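Local coordinates for protein DNA primase (Aquifex aeolicus, PDB 2AU3) that probably synthesises the short RNA primers on single-stranded DNA from which DNA polymerase starts during replication, at residues T273-Q277 and N278-L282; K357-R360 and E361-E365; K395-M398 and E399-L402. All coordinates share one frame; numbering follows the deposited sequence.

Contact 1: residues T273-Q277 and N278-L282; sequences TALTQ and NQANL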
loop_
_atom_site.group_PDB
_atom_site.type_symbol
_atom_site.label_atom_id
_atom_site.label_comp_id
_atom_site.label_asym_id
_atom_site.label_seq_id
_atom_site.Cartn_x
_atom_site.Cartn_y
_atom_site.Cartn_z
ATOM N N THR A 273 -4.837 -1.203 10.908
ATOM C CA THR A 273 -5.175 -2.125 12.007
ATOM C C THR A 273 -5.287 -3.626 11.654
ATOM O O THR A 273 -4.524 -4.142 10.832
ATOM C CB THR A 273 -6.523 -1.739 12.595
ATOM O OG1 THR A 273 -7.547 -2.083 11.649
ATOM C CG2 THR A 273 -6.660 -0.240 12.773
ATOM N N ALA A 274 -6.265 -4.302 12.310
ATOM C CA ALA A 274 -6.592 -5.708 12.012
ATOM C C ALA A 274 -7.247 -5.887 10.634
ATOM O O ALA A 274 -8.081 -5.099 10.213
ATOM C CB ALA A 274 -7.484 -6.312 13.091
ATOM N N LEU A 275 -6.879 -6.958 9.970
ATOM C CA LEU A 275 -7.471 -7.288 8.700
ATOM C C LEU A 275 -9.015 -7.283 8.844
ATOM O O LEU A 275 -9.546 -7.763 9.835
ATOM C CB LEU A 275 -6.958 -8.649 8.231
ATOM C CG LEU A 275 -7.548 -9.138 6.915
ATOM C CD1 LEU A 275 -6.812 -8.502 5.769
ATOM C CD2 LEU A 275 -7.434 -10.670 6.859
ATOM N N THR A 276 -9.709 -6.699 7.873
ATOM C CA THR A 276 -11.172 -6.749 7.833
ATOM C C THR A 276 -11.607 -7.713 6.768
ATOM O O THR A 276 -10.836 -8.054 5.888
ATOM C CB THR A 276 -11.786 -5.386 7.510
ATOM O OG1 THR A 276 -11.494 -5.057 6.142
ATOM C CG2 THR A 276 -11.153 -4.259 8.372
ATOM N N GLN A 277 -12.871 -8.133 6.826
ATOM C CA GLN A 277 -13.451 -8.939 5.754
ATOM C C GLN A 277 -13.354 -8.281 4.365
ATOM O O GLN A 277 -13.021 -8.960 3.370
ATOM C CB GLN A 277 -14.922 -9.275 6.076
ATOM C CG GLN A 277 -15.518 -10.339 5.130
ATOM C CD GLN A 277 -14.802 -11.696 5.262
ATOM O OE1 GLN A 277 -14.156 -12.181 4.325
ATOM N NE2 GLN A 277 -14.935 -12.300 6.403
ATOM N N ASN A 278 -13.658 -6.980 4.276
ATOM C CA ASN A 278 -13.547 -6.299 2.982
ATOM C C ASN A 278 -12.114 -6.393 2.454
ATOM O O ASN A 278 -11.926 -6.571 1.275
ATOM C CB ASN A 278 -13.986 -4.821 3.044
ATOM C CG ASN A 278 -15.496 -4.664 3.090
ATOM O OD1 ASN A 278 -16.235 -5.585 2.738
ATOM N ND2 ASN A 278 -15.969 -3.488 3.538
ATOM N N GLN A 279 -11.116 -6.258 3.332
ATOM C CA GLN A 279 -9.716 -6.409 2.915
ATOM C C GLN A 279 -9.379 -7.860 2.471
ATOM O O GLN A 279 -8.657 -8.068 1.481
ATOM C CB GLN A 279 -8.756 -5.965 4.025
ATOM C CG GLN A 279 -8.740 -4.467 4.282
ATOM C CD GLN A 279 -8.177 -4.115 5.651
ATOM O OE1 GLN A 279 -7.878 -5.013 6.482
ATOM N NE2 GLN A 279 -8.056 -2.820 5.917
ATOM N N ALA A 280 -9.886 -8.848 3.215
ATOM C CA ALA A 280 -9.715 -10.249 2.826
ATOM C C ALA A 280 -10.409 -10.539 1.472
ATOM O O ALA A 280 -9.818 -11.171 0.605
ATOM C CB ALA A 280 -10.196 -11.176 3.910
ATOM N N ASN A 281 -11.646 -10.067 1.302
ATOM C CA ASN A 281 -12.353 -10.138 0.017
ATOM C C ASN A 281 -11.515 -9.501 -1.098
ATOM O O ASN A 281 -11.342 -10.091 -2.151
ATOM C CB ASN A 281 -13.712 -9.409 0.071
ATOM C CG ASN A 281 -14.756 -10.103 0.985
ATOM O OD1 ASN A 281 -15.811 -9.544 1.246
ATOM N ND2 ASN A 281 -14.444 -11.288 1.478
ATOM N N LEU A 282 -11.038 -8.268 -0.879
ATOM C CA LEU A 282 -10.213 -7.588 -1.876
ATOM C C LEU A 282 -8.959 -8.414 -2.211
ATOM O O LEU A 282 -8.633 -8.643 -3.387
ATOM C CB LEU A 282 -9.838 -6.168 -1.409
ATOM C CG LEU A 282 -8.769 -5.426 -2.232
ATOM C CD1 LEU A 282 -9.322 -5.025 -3.641
ATOM C CD2 LEU A 282 -8.265 -4.171 -1.459
#

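Contact 2: residues K357-R360 and E361-E365; sequences KTAR and ENLEE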
loop_
_atom_site.group_PDB
_atom_site.type_symbol
_atom_site.label_atom_id
_atom_site.label_comp_id
_atom_site.label_asym_id
_atom_site.label_seq_id
_atom_site.Cartn_x
_atom_site.Cartn_y
_atom_site.Cartn_z
ATOM N N LYS A 357 -1.621 -32.757 10.650
ATOM C CA LYS A 357 -0.289 -33.250 11.020
ATOM C C LYS A 357 -0.016 -33.195 12.533
ATOM O O LYS A 357 0.623 -34.115 13.095
ATOM C CB LYS A 357 0.782 -32.469 10.264
ATOM C CG LYS A 357 2.160 -33.140 10.224
ATOM C CD LYS A 357 3.242 -32.180 9.702
ATOM C CE LYS A 357 4.618 -32.534 10.262
ATOM N NZ LYS A 357 5.569 -33.101 9.233
ATOM N N THR A 358 -0.501 -32.134 13.188
ATOM C CA THR A 358 -0.169 -31.868 14.591
ATOM C C THR A 358 -1.279 -32.142 15.629
ATOM O O THR A 358 -1.052 -31.997 16.829
ATOM C CB THR A 358 0.370 -30.427 14.766
ATOM O OG1 THR A 358 -0.588 -29.481 14.268
ATOM C CG2 THR A 358 1.602 -30.194 13.899
ATOM N N ALA A 359 -2.470 -32.525 15.179
ATOM C CA ALA A 359 -3.576 -32.742 16.108
ATOM C C ALA A 359 -3.159 -33.718 17.210
ATOM O O ALA A 359 -3.596 -33.584 18.351
ATOM C CB ALA A 359 -4.808 -33.237 15.385
ATOM N N ARG A 360 -2.284 -34.662 16.847
ATOM C CA ARG A 360 -1.577 -35.556 17.775
ATOM C C ARG A 360 -1.084 -34.914 19.089
ATOM O O ARG A 360 -0.946 -35.600 20.106
ATOM C CB ARG A 360 -0.356 -36.168 17.077
ATOM C CG ARG A 360 -0.661 -37.382 16.214
ATOM C CD ARG A 360 -1.310 -38.523 16.992
ATOM N NE ARG A 360 -1.705 -39.616 16.097
ATOM C CZ ARG A 360 -2.493 -40.630 16.449
ATOM N NH1 ARG A 360 -2.970 -40.698 17.685
ATOM N NH2 ARG A 360 -2.802 -41.579 15.567
ATOM N N GLU A 361 -0.764 -33.619 19.047
ATOM C CA GLU A 361 -0.255 -32.899 20.225
ATOM C C GLU A 361 -1.288 -32.837 21.344
ATOM O O GLU A 361 -0.960 -33.040 22.521
ATOM C CB GLU A 361 0.150 -31.473 19.853
ATOM C CG GLU A 361 1.630 -31.272 19.613
ATOM C CD GLU A 361 1.907 -30.200 18.574
ATOM O OE1 GLU A 361 1.313 -29.095 18.673
ATOM O OE2 GLU A 361 2.724 -30.460 17.661
ATOM N N ASN A 362 -2.529 -32.543 20.955
ATOM C CA ASN A 362 -3.626 -32.247 21.875
ATOM C C ASN A 362 -4.942 -32.456 21.132
ATOM O O ASN A 362 -5.595 -31.488 20.713
ATOM C CB ASN A 362 -3.521 -30.793 22.363
ATOM C CG ASN A 362 -4.427 -30.490 23.553
ATOM O OD1 ASN A 362 -5.549 -31.002 23.664
ATOM N ND2 ASN A 362 -3.948 -29.619 24.440
ATOM N N LEU A 363 -5.327 -33.712 20.950
ATOM C CA LEU A 363 -6.475 -34.008 20.099
ATOM C C LEU A 363 -7.688 -33.143 20.451
ATOM O O LEU A 363 -8.381 -32.642 19.560
ATOM C CB LEU A 363 -6.833 -35.502 20.118
ATOM C CG LEU A 363 -7.719 -35.974 18.950
ATOM C CD1 LEU A 363 -7.074 -35.663 17.610
ATOM C CD2 LEU A 363 -8.074 -37.465 19.054
ATOM N N GLU A 364 -7.919 -32.959 21.749
ATOM C CA GLU A 364 -9.040 -32.161 22.243
ATOM C C GLU A 364 -9.015 -30.731 21.719
ATOM O O GLU A 364 -9.986 -30.262 21.141
ATOM C CB GLU A 364 -9.048 -32.131 23.770
ATOM C CG GLU A 364 -9.653 -33.367 24.410
ATOM C CD GLU A 364 -11.138 -33.512 24.124
ATOM O OE1 GLU A 364 -11.718 -32.619 23.441
ATOM O OE2 GLU A 364 -11.726 -34.521 24.588
ATOM N N GLU A 365 -7.900 -30.040 21.934
ATOM C CA GLU A 365 -7.801 -28.634 21.566
ATOM C C GLU A 365 -7.695 -28.486 20.056
ATOM O O GLU A 365 -8.238 -27.555 19.487
ATOM C CB GLU A 365 -6.609 -27.974 22.268
ATOM C CG GLU A 365 -6.605 -26.447 22.242
ATOM C CD GLU A 365 -7.831 -25.816 22.898
ATOM O OE1 GLU A 365 -8.367 -26.399 23.879
ATOM O OE2 GLU A 365 -8.251 -24.723 22.433
#

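Contact 3: residues K395-M398 and E399-L402; sequences KVPM and EILL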
loop_
_atom_site.group_PDB
_atom_site.type_symbol
_atom_site.label_atom_id
_atom_site.label_comp_id
_atom_site.label_asym_id
_atom_site.label_seq_id
_atom_site.Cartn_x
_atom_site.Cartn_y
_atom_site.Cartn_z
ATOM N N LYS A 395 -10.198 -40.599 14.287
ATOM C CA LYS A 395 -11.436 -41.304 14.653
ATOM C C LYS A 395 -12.526 -40.411 15.254
ATOM O O LYS A 395 -13.511 -40.903 15.823
ATOM C CB LYS A 395 -11.119 -42.486 15.583
ATOM C CG LYS A 395 -10.466 -43.670 14.873
ATOM C CD LYS A 395 -10.442 -44.904 15.764
ATOM C CE LYS A 395 -9.075 -45.559 15.744
ATOM N NZ LYS A 395 -8.721 -46.171 17.057
ATOM N N VAL A 396 -12.365 -39.099 15.102
ATOM C CA VAL A 396 -13.365 -38.160 15.579
ATOM C C VAL A 396 -14.577 -38.230 14.643
ATOM O O VAL A 396 -14.414 -38.145 13.425
ATOM C CB VAL A 396 -12.791 -36.732 15.679
ATOM C CG1 VAL A 396 -13.833 -35.760 16.252
ATOM C CG2 VAL A 396 -11.554 -36.737 16.558
ATOM N N PRO A 397 -15.773 -38.447 15.203
ATOM C CA PRO A 397 -16.982 -38.659 14.390
ATOM C C PRO A 397 -17.252 -37.495 13.433
ATOM O O PRO A 397 -17.076 -36.331 13.797
ATOM C CB PRO A 397 -18.097 -38.781 15.437
ATOM C CG PRO A 397 -17.393 -39.256 16.683
ATOM C CD PRO A 397 -16.061 -38.538 16.649
ATOM N N MET A 398 -17.646 -37.829 12.209
ATOM C CA MET A 398 -17.929 -36.843 11.179
ATOM C C MET A 398 -18.904 -35.747 11.647
ATOM O O MET A 398 -18.818 -34.586 11.219
ATOM C CB MET A 398 -18.452 -37.545 9.915
ATOM C CG MET A 398 -17.347 -38.199 9.069
ATOM S SD MET A 398 -16.086 -37.006 8.476
ATOM C CE MET A 398 -17.082 -35.972 7.422
ATOM N N GLU A 399 -19.813 -36.121 12.539
ATOM C CA GLU A 399 -20.832 -35.208 13.033
ATOM C C GLU A 399 -20.290 -34.214 14.074
ATOM O O GLU A 399 -20.856 -33.134 14.254
ATOM C CB GLU A 399 -22.077 -35.975 13.547
ATOM C CG GLU A 399 -21.847 -37.432 13.983
ATOM C CD GLU A 399 -21.616 -38.403 12.822
ATOM O OE1 GLU A 399 -22.534 -38.573 11.977
ATOM O OE2 GLU A 399 -20.516 -39.004 12.755
ATOM N N ILE A 400 -19.184 -34.565 14.732
ATOM C CA ILE A 400 -18.459 -33.621 15.593
ATOM C C ILE A 400 -17.713 -32.586 14.734
ATOM O O ILE A 400 -17.813 -31.376 14.960
ATOM C CB ILE A 400 -17.440 -34.370 16.518
ATOM C CG1 ILE A 400 -18.149 -35.316 17.511
ATOM C CG2 ILE A 400 -16.498 -33.374 17.223
ATOM C CD1 ILE A 400 -19.305 -34.685 18.307
ATOM N N LEU A 401 -16.978 -33.084 13.741
ATOM C CA LEU A 401 -16.208 -32.255 12.831
ATOM C C LEU A 401 -17.053 -31.303 11.976
ATOM O O LEU A 401 -16.622 -30.193 11.666
ATOM C CB LEU A 401 -15.333 -33.127 11.926
ATOM C CG LEU A 401 -14.349 -34.082 12.613
ATOM C CD1 LEU A 401 -13.635 -34.930 11.559
ATOM C CD2 LEU A 401 -13.350 -33.306 13.486
ATOM N N LEU A 402 -18.242 -31.740 11.587
ATOM C CA LEU A 402 -19.122 -30.905 10.769
ATOM C C LEU A 402 -20.056 -30.027 11.617
ATOM O O LEU A 402 -20.917 -29.322 11.077
ATOM C CB LEU A 402 -19.901 -31.758 9.771
ATOM C CG LEU A 402 -19.043 -32.424 8.696
ATOM C CD1 LEU A 402 -19.906 -32.971 7.569
ATOM C CD2 LEU A 402 -17.991 -31.449 8.134
#

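Contact 1: residues T273-Q277 and N278-L282
Thr276 meets Gln279 where the loop after strand 267-270 turns into helix 277-284, and the first helical backbone bonds run from Ala280 N to Thr276 O (2.9 Å) and from Asn281 N to Gln277 O (2.7 Å). Around this turn Thr276 and Gln279 build a capping box, with Thr276 as the N-cap. Gln279 N gives its hydrogen to Thr276 OG1 at 3.1 Å, while Gln279 OE1 takes the hydrogen of Thr276 N at 2.9 Å. Both are fairly straight at the hydrogen (162° and 154°), but Thr276 N approaches Gln279 OE1 from well above the amide carbonyl plane. With chi1 at 70°, Thr276 OG1 lies between its own backbone N and carbonyl carbon, facing the start of the helix, and its methyl CG2 stays beside the backbone N. The side chain of Gln279, extended beyond CG, runs back past the threonine, and CG comes within 3.4 Å of Thr276 OG1. Its other amide atom, NE2, is held by Lys227 O, and Thr276 OG1 is also bonded to Gly228 O, which ties the cap to the neighbouring loop. On the apolar side Leu275 CD1 rests 3.6 Å from Gln279 CB as the two side chains pass in opposite directions, and Leu275 CD2 reaches Ala280 CB at 4.1 Å. Leu275 and Ala280 both continue onto Leu311 of helix 298-313. The reciprocal bonds thus satisfy the early helical N-H of Gln279 and the loop N-H of Thr276 together, and fix the start of this Toprim helix; in the loop just before it, the side chain of Ala274 lies about 8 Å from that of Glu251, a predicted magnesium ligand. Gripped at both OE1 and NE2, the buried Gln279 amide is probably restrained from turning over.

Contact 2: residues K357-R360 and E361-E365
Thr358 and Glu361 run alongside each other in the same direction on the tight turn that links helix 351-358 to helix 363-374 in the helical domain of the primase, a turn closed by Asn362 as the N-cap of the second helix. The carboxylate of Glu361 folds back alongside the threonine, bringing OE2 to 3.7 Å from Thr358 CB and close to the methyl CG2 as well. This is contact with the carbon side of the threonine; its hydroxyl OG1 is engaged with Thr354 O and Lys366 NZ. The other carboxylate oxygen, Glu361 OE1, is linked to that lysine, which lies beyond the turn, by no more than a long, weak ion pair. The backbone between them turns through two successive bonds, Glu361 N to Thr358 O at 2.8 Å and Asn362 N to Ala359 O at 3.0 Å. Both donors sit above the plane of the carbonyl they use, about 40° out of it, in keeping with the close i to i+3 spacing. At the start of the second helix, Leu363 CG, anti to the backbone N (chi1 -162°), carries CD1 back to the methyl of Ala359, 4.0 Å from its CB. Tyr394 of helix 380-394 touches both residues, so this small apolar pair faces the next helix of the domain. In the cap itself, Asn362 OD1 accepts the hydrogen of Glu365 N at 3.1 Å, with 163° at the hydrogen.

Contact 3: residues K395-M398 and E399-L402
Local apolar packing joins Val396 to Ile400 and Leu401 where the loop after helix 380-394 enters the short helix 398-401, near the end of the helical domain. The branch Val396 CG1 does the touching, 3.7 Å from Ile400 CG2 and equally far from Leu401 CD2, and the valine crosses both side chains at about a right angle. Val396 CG1 lies anti to the backbone N (chi1 -177°), over the first turn. Pro397 and Ile400 instead run side by side, with ring atom CD 3.9 Å from Ile400 CG1. Met398, bent at chi2 and chi3, brings CE to 4.1 Å from Leu402 CD1 and continues onto Ala387 and His391 of helix 380-394. The Leu401 side chain also touches Phe390 of that helix and Thr367 of helix 363-374. An alanine in place of Leu401 would lose CD2 against Val396 CG1 along with these contacts, and would probably leave a gap between this turn and the two helices. Pro397 O accepts from both Ile400 N (2.9 Å, from well above the carbonyl plane) and Leu401 N (3.2 Å). With Pro397 at the N-cap and Leu402 N bonded to Met398 O, the arrangement is that of a single short helical turn packed against the preceding helices.

Along the chain the three contacts come in series, each at the start of a helix: 277-284 in contact 1, 363-374 in contact 2 and 398-401 in contact 3. Contact 1 belongs to the Toprim region, next to the mixed sheet that contains strand 267-270. Contacts 2 and 3 share the helical domain, with centres about 14 Å apart and nearest atoms about 4 Å apart, without touching. Helix 380-394 packs against both, and helix 363-374 begins in one and borders the other. The centre of contact 1 lies about 29 Å from that of contact 2 and 31 Å from that of contact 3, so they represent separate parts of the polymerase fragment, the predicted magnesium-binding core and its helical extension.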